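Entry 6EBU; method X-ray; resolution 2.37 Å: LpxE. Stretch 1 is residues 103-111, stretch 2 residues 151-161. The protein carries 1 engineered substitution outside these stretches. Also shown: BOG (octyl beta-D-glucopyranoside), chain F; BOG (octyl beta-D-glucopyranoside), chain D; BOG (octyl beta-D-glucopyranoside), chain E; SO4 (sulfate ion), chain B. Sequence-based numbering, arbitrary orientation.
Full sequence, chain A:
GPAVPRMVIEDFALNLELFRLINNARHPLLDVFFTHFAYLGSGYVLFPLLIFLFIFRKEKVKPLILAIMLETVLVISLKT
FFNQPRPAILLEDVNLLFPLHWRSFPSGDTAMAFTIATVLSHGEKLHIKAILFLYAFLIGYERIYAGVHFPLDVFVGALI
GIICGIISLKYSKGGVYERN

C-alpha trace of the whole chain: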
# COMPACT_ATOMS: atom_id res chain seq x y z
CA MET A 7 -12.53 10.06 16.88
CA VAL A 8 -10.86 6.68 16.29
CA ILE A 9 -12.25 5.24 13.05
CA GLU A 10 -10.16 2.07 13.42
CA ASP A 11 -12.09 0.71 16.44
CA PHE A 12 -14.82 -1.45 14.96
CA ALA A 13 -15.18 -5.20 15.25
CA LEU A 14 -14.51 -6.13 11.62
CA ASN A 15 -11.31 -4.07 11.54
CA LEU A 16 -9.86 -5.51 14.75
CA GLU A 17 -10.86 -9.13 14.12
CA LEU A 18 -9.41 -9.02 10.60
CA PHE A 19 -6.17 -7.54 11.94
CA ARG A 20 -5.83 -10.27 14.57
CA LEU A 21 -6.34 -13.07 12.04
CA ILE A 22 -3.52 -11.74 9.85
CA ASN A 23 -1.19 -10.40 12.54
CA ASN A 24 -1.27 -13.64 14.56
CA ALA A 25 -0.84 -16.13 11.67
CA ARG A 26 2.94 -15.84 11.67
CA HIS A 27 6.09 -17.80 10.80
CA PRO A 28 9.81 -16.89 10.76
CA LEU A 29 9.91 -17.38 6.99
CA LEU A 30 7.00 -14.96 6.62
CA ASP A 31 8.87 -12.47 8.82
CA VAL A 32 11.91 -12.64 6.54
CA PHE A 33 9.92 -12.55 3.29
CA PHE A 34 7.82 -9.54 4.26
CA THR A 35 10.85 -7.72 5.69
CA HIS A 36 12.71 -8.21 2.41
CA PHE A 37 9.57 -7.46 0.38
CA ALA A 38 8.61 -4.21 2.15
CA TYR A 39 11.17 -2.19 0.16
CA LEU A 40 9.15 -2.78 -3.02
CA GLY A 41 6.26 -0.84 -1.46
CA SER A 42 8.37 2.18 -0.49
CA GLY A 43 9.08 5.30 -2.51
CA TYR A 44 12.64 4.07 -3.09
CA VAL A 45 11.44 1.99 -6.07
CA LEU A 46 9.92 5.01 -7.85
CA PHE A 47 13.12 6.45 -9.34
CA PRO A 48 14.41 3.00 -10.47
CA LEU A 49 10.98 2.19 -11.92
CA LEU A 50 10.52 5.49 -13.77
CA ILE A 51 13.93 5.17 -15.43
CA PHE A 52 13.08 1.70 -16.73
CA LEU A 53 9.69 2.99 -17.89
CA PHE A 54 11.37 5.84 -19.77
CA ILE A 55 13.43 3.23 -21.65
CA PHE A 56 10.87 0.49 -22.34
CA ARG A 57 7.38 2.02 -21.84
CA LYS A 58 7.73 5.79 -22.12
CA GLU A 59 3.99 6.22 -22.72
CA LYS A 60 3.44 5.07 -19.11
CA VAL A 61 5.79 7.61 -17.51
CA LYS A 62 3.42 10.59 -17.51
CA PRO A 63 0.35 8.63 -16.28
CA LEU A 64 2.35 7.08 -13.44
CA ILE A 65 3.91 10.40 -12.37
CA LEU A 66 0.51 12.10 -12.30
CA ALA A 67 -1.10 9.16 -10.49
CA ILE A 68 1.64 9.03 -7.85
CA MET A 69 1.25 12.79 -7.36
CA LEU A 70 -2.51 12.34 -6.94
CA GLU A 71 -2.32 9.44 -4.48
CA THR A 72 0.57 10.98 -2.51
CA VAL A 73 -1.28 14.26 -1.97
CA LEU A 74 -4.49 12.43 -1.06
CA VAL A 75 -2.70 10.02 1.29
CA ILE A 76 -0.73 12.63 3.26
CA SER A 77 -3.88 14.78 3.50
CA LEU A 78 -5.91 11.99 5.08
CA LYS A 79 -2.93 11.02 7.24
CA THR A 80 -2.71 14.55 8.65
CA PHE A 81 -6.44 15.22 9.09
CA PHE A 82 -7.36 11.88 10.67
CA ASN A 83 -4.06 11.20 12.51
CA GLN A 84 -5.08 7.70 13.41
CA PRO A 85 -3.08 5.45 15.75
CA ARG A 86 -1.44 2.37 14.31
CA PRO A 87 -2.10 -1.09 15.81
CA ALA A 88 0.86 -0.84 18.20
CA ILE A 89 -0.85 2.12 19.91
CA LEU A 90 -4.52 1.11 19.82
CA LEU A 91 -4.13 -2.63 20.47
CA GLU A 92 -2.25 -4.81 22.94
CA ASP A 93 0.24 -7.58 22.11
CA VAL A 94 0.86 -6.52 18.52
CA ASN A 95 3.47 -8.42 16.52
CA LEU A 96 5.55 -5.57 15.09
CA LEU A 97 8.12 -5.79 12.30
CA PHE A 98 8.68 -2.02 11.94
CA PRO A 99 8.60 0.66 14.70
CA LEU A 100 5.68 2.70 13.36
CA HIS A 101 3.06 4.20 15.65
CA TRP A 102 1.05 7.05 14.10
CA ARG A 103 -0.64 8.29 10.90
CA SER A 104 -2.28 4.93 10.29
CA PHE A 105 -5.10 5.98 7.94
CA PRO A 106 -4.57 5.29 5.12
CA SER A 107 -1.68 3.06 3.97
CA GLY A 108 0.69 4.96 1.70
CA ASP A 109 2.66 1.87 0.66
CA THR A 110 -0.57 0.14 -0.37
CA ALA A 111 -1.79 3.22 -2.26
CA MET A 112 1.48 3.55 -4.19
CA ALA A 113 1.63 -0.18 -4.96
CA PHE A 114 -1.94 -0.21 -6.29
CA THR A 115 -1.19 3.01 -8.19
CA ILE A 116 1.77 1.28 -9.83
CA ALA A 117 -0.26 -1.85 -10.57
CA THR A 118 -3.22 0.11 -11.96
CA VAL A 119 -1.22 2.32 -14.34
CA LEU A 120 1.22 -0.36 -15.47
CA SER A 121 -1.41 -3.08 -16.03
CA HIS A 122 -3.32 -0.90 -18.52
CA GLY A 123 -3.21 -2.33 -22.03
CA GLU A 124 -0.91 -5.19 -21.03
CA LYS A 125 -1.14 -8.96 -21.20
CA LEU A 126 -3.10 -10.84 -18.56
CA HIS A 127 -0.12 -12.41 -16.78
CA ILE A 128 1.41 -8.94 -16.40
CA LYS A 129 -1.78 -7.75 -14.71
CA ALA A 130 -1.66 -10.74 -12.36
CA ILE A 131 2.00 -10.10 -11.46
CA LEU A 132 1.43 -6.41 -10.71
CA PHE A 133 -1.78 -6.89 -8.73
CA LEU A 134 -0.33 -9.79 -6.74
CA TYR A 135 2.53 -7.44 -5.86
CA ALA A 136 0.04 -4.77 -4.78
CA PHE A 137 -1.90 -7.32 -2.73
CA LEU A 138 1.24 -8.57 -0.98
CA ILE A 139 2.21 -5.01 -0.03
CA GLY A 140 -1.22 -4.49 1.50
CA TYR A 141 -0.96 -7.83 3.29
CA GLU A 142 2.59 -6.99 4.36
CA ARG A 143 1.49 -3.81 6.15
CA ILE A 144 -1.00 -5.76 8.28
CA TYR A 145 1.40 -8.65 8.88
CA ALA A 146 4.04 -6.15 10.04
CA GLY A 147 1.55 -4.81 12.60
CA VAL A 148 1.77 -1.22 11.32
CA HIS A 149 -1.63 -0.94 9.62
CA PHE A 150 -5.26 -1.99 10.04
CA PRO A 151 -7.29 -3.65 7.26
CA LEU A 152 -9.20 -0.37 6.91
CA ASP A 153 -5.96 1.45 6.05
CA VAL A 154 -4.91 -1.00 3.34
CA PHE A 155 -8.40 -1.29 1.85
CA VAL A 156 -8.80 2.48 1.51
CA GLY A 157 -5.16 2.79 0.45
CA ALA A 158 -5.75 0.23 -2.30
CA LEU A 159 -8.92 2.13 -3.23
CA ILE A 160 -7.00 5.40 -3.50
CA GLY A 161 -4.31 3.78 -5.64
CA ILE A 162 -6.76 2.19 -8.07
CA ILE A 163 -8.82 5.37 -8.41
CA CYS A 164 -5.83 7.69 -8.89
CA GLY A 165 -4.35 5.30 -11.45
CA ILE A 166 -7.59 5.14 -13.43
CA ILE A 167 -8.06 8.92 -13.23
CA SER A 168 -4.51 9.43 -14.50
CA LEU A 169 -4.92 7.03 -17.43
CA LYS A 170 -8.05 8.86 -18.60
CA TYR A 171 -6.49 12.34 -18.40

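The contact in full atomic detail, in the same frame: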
# COMPACT_ATOMS: atom_id res chain seq x y z
N ARG A 103 -0.22 8.01 12.28
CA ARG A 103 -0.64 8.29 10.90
C ARG A 103 -1.00 7.00 10.17
O ARG A 103 -0.47 6.67 9.10
CB ARG A 103 0.43 9.08 10.15
CG ARG A 103 0.70 10.46 10.73
CD ARG A 103 2.19 10.69 10.94
N SER A 104 -1.94 6.26 10.77
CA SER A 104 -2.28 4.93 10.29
C SER A 104 -3.19 4.97 9.06
O SER A 104 -3.06 4.12 8.17
CB SER A 104 -2.95 4.13 11.41
OG SER A 104 -3.14 2.77 11.04
N PHE A 105 -4.10 5.94 9.00
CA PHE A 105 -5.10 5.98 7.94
C PHE A 105 -4.72 7.03 6.90
O PHE A 105 -4.56 8.21 7.26
CB PHE A 105 -6.47 6.29 8.53
CG PHE A 105 -7.58 6.27 7.52
CD1 PHE A 105 -8.21 5.09 7.18
CD2 PHE A 105 -8.00 7.45 6.91
CE1 PHE A 105 -9.24 5.08 6.25
CE2 PHE A 105 -9.03 7.44 5.99
CZ PHE A 105 -9.65 6.25 5.66
N PRO A 106 -4.57 6.67 5.62
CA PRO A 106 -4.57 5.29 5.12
C PRO A 106 -3.15 4.77 4.90
O PRO A 106 -2.20 5.42 5.36
CB PRO A 106 -5.32 5.41 3.80
CG PRO A 106 -4.91 6.77 3.30
CD PRO A 106 -4.62 7.64 4.51
N SER A 107 -2.99 3.64 4.22
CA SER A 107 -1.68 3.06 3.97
C SER A 107 -1.07 3.64 2.70
O SER A 107 -1.59 3.42 1.60
CB SER A 107 -1.78 1.54 3.85
OG SER A 107 -0.54 0.99 3.41
N GLY A 108 0.04 4.36 2.85
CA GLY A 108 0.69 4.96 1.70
C GLY A 108 1.40 3.94 0.82
O GLY A 108 1.42 4.07 -0.40
N ASP A 109 2.01 2.92 1.44
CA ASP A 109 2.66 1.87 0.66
C ASP A 109 1.64 1.11 -0.18
O ASP A 109 1.91 0.78 -1.34
CB ASP A 109 3.39 0.90 1.58
CG ASP A 109 4.65 1.49 2.16
OD1 ASP A 109 4.97 2.66 1.84
OD2 ASP A 109 5.33 0.78 2.93
N THR A 110 0.48 0.81 0.39
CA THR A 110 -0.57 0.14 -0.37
C THR A 110 -1.09 1.02 -1.50
O THR A 110 -1.29 0.54 -2.62
CB THR A 110 -1.71 -0.27 0.57
OG1 THR A 110 -1.18 -1.05 1.65
CG2 THR A 110 -2.74 -1.10 -0.18
N ALA A 111 -1.29 2.31 -1.23
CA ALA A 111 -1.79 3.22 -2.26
C ALA A 111 -0.81 3.33 -3.42
O ALA A 111 -1.22 3.28 -4.59
CB ALA A 111 -2.06 4.59 -1.64
N PRO A 151 -6.66 -3.35 8.55
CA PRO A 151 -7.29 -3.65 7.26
C PRO A 151 -8.02 -2.47 6.64
O PRO A 151 -8.10 -2.38 5.41
CB PRO A 151 -8.25 -4.79 7.60
CG PRO A 151 -7.58 -5.48 8.74
CD PRO A 151 -6.92 -4.40 9.55
N LEU A 152 -8.57 -1.57 7.45
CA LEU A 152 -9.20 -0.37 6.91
C LEU A 152 -8.20 0.49 6.15
O LEU A 152 -8.52 1.05 5.10
CB LEU A 152 -9.86 0.43 8.03
CG LEU A 152 -10.35 1.83 7.66
CD1 LEU A 152 -11.48 1.76 6.64
CD2 LEU A 152 -10.80 2.60 8.90
N ASP A 153 -6.98 0.61 6.68
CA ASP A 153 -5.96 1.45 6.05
C ASP A 153 -5.54 0.89 4.70
O ASP A 153 -5.35 1.65 3.74
CB ASP A 153 -4.75 1.59 6.96
CG ASP A 153 -5.12 1.92 8.39
OD1 ASP A 153 -6.12 2.64 8.59
OD2 ASP A 153 -4.41 1.46 9.31
N VAL A 154 -5.38 -0.43 4.60
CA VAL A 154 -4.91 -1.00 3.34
C VAL A 154 -6.04 -1.11 2.33
O VAL A 154 -5.80 -1.04 1.12
CB VAL A 154 -4.22 -2.36 3.59
CG1 VAL A 154 -3.23 -2.26 4.74
CG2 VAL A 154 -5.25 -3.44 3.85
N PHE A 155 -7.28 -1.26 2.78
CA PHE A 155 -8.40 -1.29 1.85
C PHE A 155 -8.62 0.08 1.22
O PHE A 155 -8.78 0.19 -0.00
CB PHE A 155 -9.67 -1.77 2.56
CG PHE A 155 -10.88 -1.80 1.66
CD1 PHE A 155 -11.04 -2.82 0.73
CD2 PHE A 155 -11.85 -0.82 1.75
CE1 PHE A 155 -12.15 -2.85 -0.09
CE2 PHE A 155 -12.96 -0.84 0.93
CZ PHE A 155 -13.11 -1.86 0.00
N VAL A 156 -8.63 1.13 2.04
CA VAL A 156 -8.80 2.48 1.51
C VAL A 156 -7.56 2.89 0.72
O VAL A 156 -7.67 3.53 -0.34
CB VAL A 156 -9.11 3.47 2.65
CG1 VAL A 156 -9.08 4.90 2.14
CG2 VAL A 156 -10.46 3.14 3.27
N GLY A 157 -6.37 2.52 1.20
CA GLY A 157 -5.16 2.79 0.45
C GLY A 157 -5.19 2.16 -0.93
O GLY A 157 -4.88 2.81 -1.93
N ALA A 158 -5.58 0.88 -1.00
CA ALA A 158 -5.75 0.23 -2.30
C ALA A 158 -6.79 0.97 -3.14
O ALA A 158 -6.60 1.16 -4.35
CB ALA A 158 -6.15 -1.23 -2.11
N LEU A 159 -7.89 1.39 -2.51
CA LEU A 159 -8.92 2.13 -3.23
C LEU A 159 -8.37 3.42 -3.82
O LEU A 159 -8.62 3.74 -4.98
CB LEU A 159 -10.10 2.42 -2.29
CG LEU A 159 -11.48 2.54 -2.93
CD1 LEU A 159 -12.09 1.17 -3.12
CD2 LEU A 159 -12.38 3.43 -2.07
N ILE A 160 -7.60 4.16 -3.02
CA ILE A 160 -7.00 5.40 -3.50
C ILE A 160 -6.08 5.13 -4.68
O ILE A 160 -6.11 5.83 -5.70
CB ILE A 160 -6.25 6.11 -2.35
CG1 ILE A 160 -7.23 6.56 -1.27
CG2 ILE A 160 -5.45 7.30 -2.89
CD1 ILE A 160 -6.55 7.06 -0.01
N GLY A 161 -5.24 4.09 -4.57
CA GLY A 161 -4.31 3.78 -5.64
C GLY A 161 -5.00 3.42 -6.94
O GLY A 161 -4.61 3.89 -8.01
O1 BOG F . 6.77 4.96 5.22
C1' BOG F . 6.94 4.05 4.13
C2' BOG F . 8.25 3.26 4.31
C3' BOG F . 8.12 1.86 3.63
C4' BOG F . 8.56 0.75 4.62
C5' BOG F . 8.00 1.05 6.03
C6' BOG F . 8.73 0.17 7.08
C7' BOG F . 10.09 0.78 7.41
C8' BOG F . 9.89 2.11 8.14
O1 BOG D . -9.82 -3.31 -2.65
C1' BOG D . -8.84 -4.35 -2.65
C2' BOG D . -8.03 -4.30 -1.34
C3' BOG D . -6.82 -5.29 -1.41
C4' BOG D . -5.96 -5.13 -0.13
C5' BOG D . -5.16 -6.43 0.12
C6' BOG D . -4.91 -6.59 1.64
C7' BOG D . -5.40 -7.96 2.09
C8' BOG D . -4.85 -8.26 3.49
O1 BOG E . 3.22 8.40 7.34
C1' BOG E . 4.39 8.20 8.12
C2' BOG E . 3.99 7.59 9.48
C3' BOG E . 5.05 7.97 10.56
C4' BOG E . 4.69 7.27 11.90
C5' BOG E . 5.66 7.76 12.99
C6' BOG E . 5.51 6.87 14.24
C7' BOG E . 6.45 7.37 15.34
C8' BOG E . 7.48 6.29 15.67
S SO4 B . 2.64 3.94 5.35
O1 SO4 B . 2.49 2.53 4.99
O2 SO4 B . 3.39 4.05 6.59
O3 SO4 B . 1.31 4.53 5.52
O4 SO4 B . 3.35 4.64 4.28

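The two stretches bury 570 Å² between them, both sides summed, and Asp 153 covers more of it than any other residue, 84 Å². Its chi1 of -47° (m) carries the carboxylate across to the loop that precedes the helix of the first stretch. There Ser 104, with chi1 at -172° (t), donates a hydrogen bond from OG to Asp 153 OD2 at 2.5 Å, a short distance for such a pair. The same oxygen, OD2, also accepts from a residue adjoining one of the stretches. The backbone of Asp 153 contributes a second link: Ser 107 N donates to Asp 153 O at 3.1 Å with an N-H...O angle of 157°. Asp 153 O simultaneously accepts the helical bond from Gly 157 N at 2.9 Å, so one carbonyl serves both its own helix and the neighbouring loop. The CA atoms of Pro 106 and Asp 153 lie 4.2 Å apart, consistent with backbone as well as side-chain contact here.

Phe 105 follows at 73 Å². Its CA-to-CB bond points sideways, but chi1 of -177° (t) brings the ring end nearer the helix. The ring presents its edge to Asp 153, CD1 to OD1 being 3.5 Å, and to Leu 152, CE1 to CG being 3.7 Å; CE1 also lies 3.8 Å from Val 156 CG2. Pro 106, preceded by a cis peptide bond, extends the apolar patch: its CB is 4.1 Å from Val 156 CG1 and its CG 3.7 Å from Ile 160 CD1. The compact ring lies against the helix, with Pro 106 CB also 3.8 Å from Asp 153 O.

Thr 110 and Ala 111 cover 58 Å² each, where two helices pack closely. Thr 110 CG2 approaches Val 154 O to 3.3 Å and Ala 158 N to 3.6 Å, while Thr 110 OG1 shares a 2.8 Å hydrogen bond with OG of Ser 107, the N-cap residue, within its own stretch. Beside it, small residues permit backbone contact. Ala 111 CA makes a CA-H...O contact with Gly 157 O (3.1 Å, 135° at H), and Gly 161 CA makes another with Ala 111 O (3.3 Å, 124°). Both glycines are buried, and each would direct a CB toward the first stretch. An ideal CB on Gly 157 would fall 2.6 Å from Ser 107 O; one on Gly 161 would fall 2.4 Å from Ala 111 O. Both are clashes, so the observed packing depends on the absence of side chains at these positions.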